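Local coordinates for protein putative c-1-tetrahydrofolate synthase, cytoplasmic (Leishmania major, PDB 4A26) that probably interconverts one-carbon forms of tetrahydrofolate, as a dimeric methylenetetrahydrofolate dehydrogenase that uses NADP and a methenyltetrahydrofolate cyclohydrolase, at residues A41-G46 against V72-D77; K89-P94 against K117-K122. One frame throughout, in Å; residues are numbered along the deposited sequence.

Contact 1 of 2, residues A41-G46 against V72-D77; sequences ASIIVG and VELPED
G46 N gives its hydrogen to L74 O at 2.9 Å. V45 CA also approaches L74 O, as a CA-H...O contact. The G46 N bond is the last rung of a parallel strand pair. Before it, V72 N bonds to S42 O, I44 N to V72 O at 3.1 Å, and L74 N to I44 O. I43 pairs with V72, I44 with E73 and V45 with L74.

I43, V45, V72 and L74 share one face of the sheet. I43 lies alongside V72, pointing the same way, with CG1 4.2 Å from V72 CB. The other branch, I43 CG2, meets L74 CD1 at 4.1 Å, where the two side chains cross obliquely. L74 CB reaches V45 CG2, which stands anti to the carbonyl carbon, beside the backbone N. On the other face I44 CG2 touches E73 CG at 3.8 Å. Past the strands, E76 lies beside G46, and its OE1 accepts from Q47 N.

The pair belongs to a right-handed beta-alpha-beta unit: strand 39-45, helix 49-64, strand 68-74. S42 and I44 face helix 49-64, where S42 OG bonds to H59 NE2. I43 and L74 pack on helix 80-91 on the opposite face. Strand 39-45 is the middle one of three, and strand 98-101 runs along its other edge.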
loop_
_atom_site.group_PDB
_atom_site.type_symbol
_atom_site.label_atom_id
_atom_site.label_comp_id
_atom_site.label_asym_id
_atom_site.label_seq_id
_atom_site.Cartn_x
_atom_site.Cartn_y
_atom_site.Cartn_z
ATOM N N ALA A 41 8.665 19.720 -14.420
ATOM C CA ALA A 41 8.807 20.918 -13.614
ATOM C C ALA A 41 9.348 20.556 -12.243
ATOM O O ALA A 41 8.999 19.518 -11.687
ATOM C CB ALA A 41 7.469 21.620 -13.478
ATOM N N SER A 42 10.207 21.415 -11.703
ATOM C CA SER A 42 10.702 21.249 -10.343
ATOM C C SER A 42 10.567 22.551 -9.567
ATOM O O SER A 42 10.611 23.636 -10.150
ATOM C CB SER A 42 12.162 20.783 -10.341
ATOM O OG SER A 42 12.996 21.716 -10.996
ATOM N N ILE A 43 10.387 22.429 -8.256
ATOM C CA ILE A 43 10.419 23.572 -7.361
ATOM C C ILE A 43 11.513 23.336 -6.329
ATOM O O ILE A 43 11.537 22.304 -5.666
ATOM C CB ILE A 43 9.063 23.795 -6.657
ATOM C CG1 ILE A 43 7.967 24.082 -7.684
ATOM C CG2 ILE A 43 9.154 24.961 -5.697
ATOM C CD1 ILE A 43 6.576 24.180 -7.092
ATOM N N ILE A 44 12.433 24.288 -6.225
ATOM C CA ILE A 44 13.470 24.262 -5.204
ATOM C C ILE A 44 13.374 25.564 -4.415
ATOM O O ILE A 44 13.163 26.634 -4.992
ATOM C CB ILE A 44 14.886 24.082 -5.812
ATOM C CG1 ILE A 44 15.926 23.875 -4.709
ATOM C CG2 ILE A 44 15.270 25.274 -6.679
ATOM C CD1 ILE A 44 17.341 23.718 -5.230
ATOM N N VAL A 45 13.505 25.453 -3.094
ATOM C CA VAL A 45 13.381 26.589 -2.190
ATOM C C VAL A 45 14.704 26.789 -1.462
ATOM O O VAL A 45 15.286 25.842 -0.928
ATOM C CB VAL A 45 12.243 26.370 -1.178
ATOM C CG1 VAL A 45 12.191 27.512 -0.164
ATOM C CG2 VAL A 45 10.917 26.234 -1.906
ATOM N N GLY A 46 15.174 28.030 -1.445
ATOM C CA GLY A 46 16.503 28.331 -0.932
ATOM C C GLY A 46 17.569 27.991 -1.955
ATOM O O GLY A 46 17.281 27.889 -3.148
ATOM N N VAL A 72 11.601 26.247 -11.128
ATOM C CA VAL A 72 11.138 27.366 -10.325
ATOM C C VAL A 72 12.022 27.449 -9.085
ATOM O O VAL A 72 12.081 26.496 -8.305
ATOM C CB VAL A 72 9.676 27.166 -9.895
ATOM C CG1 VAL A 72 9.217 28.306 -9.005
ATOM C CG2 VAL A 72 8.774 27.041 -11.117
ATOM N N GLU A 73 12.717 28.572 -8.913
ATOM C CA GLU A 73 13.605 28.767 -7.764
ATOM C C GLU A 73 13.077 29.855 -6.833
ATOM O O GLU A 73 13.153 31.039 -7.150
ATOM C CB GLU A 73 15.022 29.113 -8.224
ATOM C CG GLU A 73 15.624 28.095 -9.189
ATOM C CD GLU A 73 17.100 28.323 -9.455
ATOM O OE1 GLU A 73 17.781 28.888 -8.574
ATOM O OE2 GLU A 73 17.580 27.929 -10.541
ATOM N N LEU A 74 12.541 29.436 -5.688
ATOM C CA LEU A 74 11.978 30.355 -4.701
ATOM C C LEU A 74 13.004 30.675 -3.612
ATOM O O LEU A 74 13.862 29.841 -3.306
ATOM C CB LEU A 74 10.722 29.752 -4.066
ATOM C CG LEU A 74 9.578 29.388 -5.016
ATOM C CD1 LEU A 74 8.465 28.695 -4.251
ATOM C CD2 LEU A 74 9.045 30.616 -5.746
ATOM N N PRO A 75 12.924 31.885 -3.021
ATOM C CA PRO A 75 13.830 32.239 -1.927
ATOM C C PRO A 75 13.745 31.298 -0.723
ATOM O O PRO A 75 12.766 30.565 -0.565
ATOM C CB PRO A 75 13.376 33.649 -1.538
ATOM C CG PRO A 75 12.753 34.191 -2.754
ATOM C CD PRO A 75 12.085 33.030 -3.417
ATOM N N GLU A 76 14.772 31.332 0.117
ATOM C CA GLU A 76 14.874 30.423 1.258
ATOM C C GLU A 76 13.871 30.749 2.366
ATOM O O GLU A 76 13.457 29.857 3.106
ATOM C CB GLU A 76 16.298 30.463 1.825
ATOM C CG GLU A 76 16.658 29.299 2.738
ATOM C CD GLU A 76 18.139 28.986 2.698
ATOM O OE1 GLU A 76 18.579 28.323 1.728
ATOM O OE2 GLU A 76 18.865 29.423 3.620
ATOM N N ASP A 77 13.486 32.022 2.465
ATOM C CA ASP A 77 12.650 32.521 3.564
ATOM C C ASP A 77 11.197 32.771 3.134
ATOM O O ASP A 77 10.504 33.607 3.717
ATOM C CB ASP A 77 13.268 33.807 4.148
ATOM C CG ASP A 77 13.330 34.958 3.138
ATOM O OD1 ASP A 77 13.345 34.704 1.918
ATOM O OD2 ASP A 77 13.372 36.128 3.570
#

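Contact 2 of 2, residues K89-P94 against K117-K122; sequences KLNNDP and KIHPHK
The C-terminal end of helix 80-91 meets the loop after helix 111-116 through two side chains, K122 and N91. K122 runs extended beyond CG and brings NZ to three carbonyls of 89-94. NZ bonds to N91 O at 2.6 Å, from above the carbonyl plane, and to L90 O at 3.0 Å, within it. A weak bond goes to D93 O. C96 O, just beyond the segment, is a further acceptor. L90 O is shared, since D93 N bonds to it as well.

N91 uses both ends of its amide. OD1 accepts from H119 N at 2.9 Å, with the donor well out of the carbonyl plane. ND2 donates to K117 O at 2.7 Å, and E88 OE1 is its second partner. CB of N91 sits over one face of the H119 ring, 3.9 Å from its centroid, a CH-pi contact offset toward the rim. The amide and the ring are turned 31° against each other.

The lysine ammonium thus meets backbone oxygens where the helix ends. Its positive charge would probably suit the partial negative charge there, while the N91 amide satisfies loop backbone groups on either side of I118.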
loop_
_atom_site.group_PDB
_atom_site.type_symbol
_atom_site.label_atom_id
_atom_site.label_comp_id
_atom_site.label_asym_id
_atom_site.label_seq_id
_atom_site.Cartn_x
_atom_site.Cartn_y
_atom_site.Cartn_z
ATOM N N LYS A 89 0.268 27.015 -9.763
ATOM C CA LYS A 89 0.544 27.530 -11.101
ATOM C C LYS A 89 1.001 26.397 -12.021
ATOM O O LYS A 89 0.548 26.291 -13.162
ATOM C CB LYS A 89 1.606 28.635 -11.057
ATOM N N LEU A 90 1.886 25.546 -11.507
ATOM C CA LEU A 90 2.371 24.386 -12.258
ATOM C C LEU A 90 1.264 23.354 -12.482
ATOM O O LEU A 90 1.218 22.732 -13.541
ATOM C CB LEU A 90 3.580 23.743 -11.559
ATOM C CG LEU A 90 4.830 24.626 -11.439
ATOM C CD1 LEU A 90 5.863 23.998 -10.512
ATOM C CD2 LEU A 90 5.432 24.913 -12.801
ATOM N N ASN A 91 0.373 23.179 -11.502
ATOM C CA ASN A 91 -0.788 22.300 -11.677
ATOM C C ASN A 91 -1.609 22.729 -12.884
ATOM O O ASN A 91 -1.984 21.903 -13.711
ATOM C CB ASN A 91 -1.694 22.293 -10.437
ATOM C CG ASN A 91 -1.127 21.482 -9.284
ATOM O OD1 ASN A 91 -0.422 20.494 -9.482
ATOM N ND2 ASN A 91 -1.462 21.889 -8.063
ATOM N N ASN A 92 -1.863 24.032 -12.980
ATOM C CA ASN A 92 -2.677 24.601 -14.055
ATOM C C ASN A 92 -1.878 24.988 -15.309
ATOM O O ASN A 92 -2.409 25.667 -16.190
ATOM C CB ASN A 92 -3.444 25.825 -13.536
ATOM C CG ASN A 92 -4.353 25.491 -12.365
ATOM O OD1 ASN A 92 -5.191 24.594 -12.453
ATOM N ND2 ASN A 92 -4.191 26.214 -11.264
ATOM N N ASP A 93 -0.616 24.559 -15.383
ATOM C CA ASP A 93 0.233 24.796 -16.553
ATOM C C ASP A 93 0.235 23.545 -17.443
ATOM O O ASP A 93 0.849 22.537 -17.093
ATOM C CB ASP A 93 1.661 25.138 -16.104
ATOM C CG ASP A 93 2.557 25.589 -17.250
ATOM O OD1 ASP A 93 2.181 25.441 -18.430
ATOM O OD2 ASP A 93 3.654 26.106 -16.965
ATOM N N PRO A 94 -0.447 23.604 -18.602
ATOM C CA PRO A 94 -0.525 22.412 -19.450
ATOM C C PRO A 94 0.773 22.064 -20.184
ATOM O O PRO A 94 0.861 20.991 -20.777
ATOM C CB PRO A 94 -1.637 22.757 -20.446
ATOM C CG PRO A 94 -1.693 24.235 -20.483
ATOM C CD PRO A 94 -1.194 24.744 -19.166
ATOM N N LYS A 117 -0.673 19.784 -2.358
ATOM C CA LYS A 117 -1.118 20.740 -3.383
ATOM C C LYS A 117 -0.955 20.217 -4.805
ATOM O O LYS A 117 -1.710 20.610 -5.694
ATOM C CB LYS A 117 -0.360 22.071 -3.268
ATOM C CG LYS A 117 -1.054 23.115 -2.423
ATOM C CD LYS A 117 -2.119 23.884 -3.204
ATOM C CE LYS A 117 -2.933 24.794 -2.282
ATOM N NZ LYS A 117 -3.970 25.595 -3.001
ATOM N N ILE A 118 0.039 19.360 -5.028
ATOM C CA ILE A 118 0.280 18.820 -6.363
ATOM C C ILE A 118 -0.924 17.991 -6.792
ATOM O O ILE A 118 -1.474 17.228 -6.000
ATOM C CB ILE A 118 1.553 17.942 -6.427
ATOM C CG1 ILE A 118 2.805 18.773 -6.120
ATOM C CG2 ILE A 118 1.691 17.302 -7.805
ATOM C CD1 ILE A 118 4.038 17.935 -5.830
ATOM N N HIS A 119 -1.336 18.164 -8.043
ATOM C CA HIS A 119 -2.432 17.390 -8.597
ATOM C C HIS A 119 -1.981 15.940 -8.783
ATOM O O HIS A 119 -0.890 15.695 -9.301
ATOM C CB HIS A 119 -2.904 17.998 -9.919
ATOM C CG HIS A 119 -3.884 19.114 -9.746
ATOM N ND1 HIS A 119 -4.880 19.381 -10.659
ATOM C CD2 HIS A 119 -4.040 20.016 -8.747
ATOM C CE1 HIS A 119 -5.596 20.408 -10.240
ATOM N NE2 HIS A 119 -5.106 20.813 -9.082
ATOM N N PRO A 120 -2.810 14.973 -8.344
ATOM C CA PRO A 120 -2.474 13.548 -8.435
ATOM C C PRO A 120 -1.890 13.115 -9.775
ATOM O O PRO A 120 -0.995 12.266 -9.801
ATOM C CB PRO A 120 -3.822 12.864 -8.207
ATOM C CG PRO A 120 -4.555 13.791 -7.319
ATOM C CD PRO A 120 -4.114 15.181 -7.683
ATOM N N HIS A 121 -2.388 13.697 -10.868
ATOM C CA HIS A 121 -1.970 13.312 -12.218
ATOM C C HIS A 121 -0.666 13.973 -12.690
ATOM O O HIS A 121 -0.201 13.691 -13.794
ATOM C CB HIS A 121 -3.109 13.550 -13.233
ATOM C CG HIS A 121 -3.338 14.994 -13.583
ATOM N ND1 HIS A 121 -4.252 15.787 -12.923
ATOM C CD2 HIS A 121 -2.785 15.777 -14.541
ATOM C CE1 HIS A 121 -4.243 16.998 -13.450
ATOM N NE2 HIS A 121 -3.363 17.018 -14.434
ATOM N N LYS A 122 -0.069 14.830 -11.861
ATOM C CA LYS A 122 1.244 15.418 -12.160
ATOM C C LYS A 122 2.301 15.063 -11.105
ATOM O O LYS A 122 3.405 15.613 -11.113
ATOM C CB LYS A 122 1.129 16.941 -12.290
ATOM C CG LYS A 122 0.208 17.396 -13.403
ATOM C CD LYS A 122 0.321 18.889 -13.650
ATOM C CE LYS A 122 -0.485 19.315 -14.870
ATOM N NZ LYS A 122 -0.254 20.738 -15.238
#

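In the fold
Both contacts lie in the catalytic domain, their centres about 16 Å apart, and both are partly buried. Contact 1 joins two neighbouring strands within the three-stranded sheet. Contact 2 fastens a helix end to a loop. Helix 80-91, which follows strand 68-74 in the chain, links them. L90 of contact 2 packs on the sheet face of contact 1: its CD1 lies 3.5 Å from I43 CD1, and its CD2 3.9 Å from A41 CB. Their chemistry differs with place. The strand pair relies on regular backbone bonds and branched apolar side chains. The helix end relies on polar side chains that bond to backbone groups.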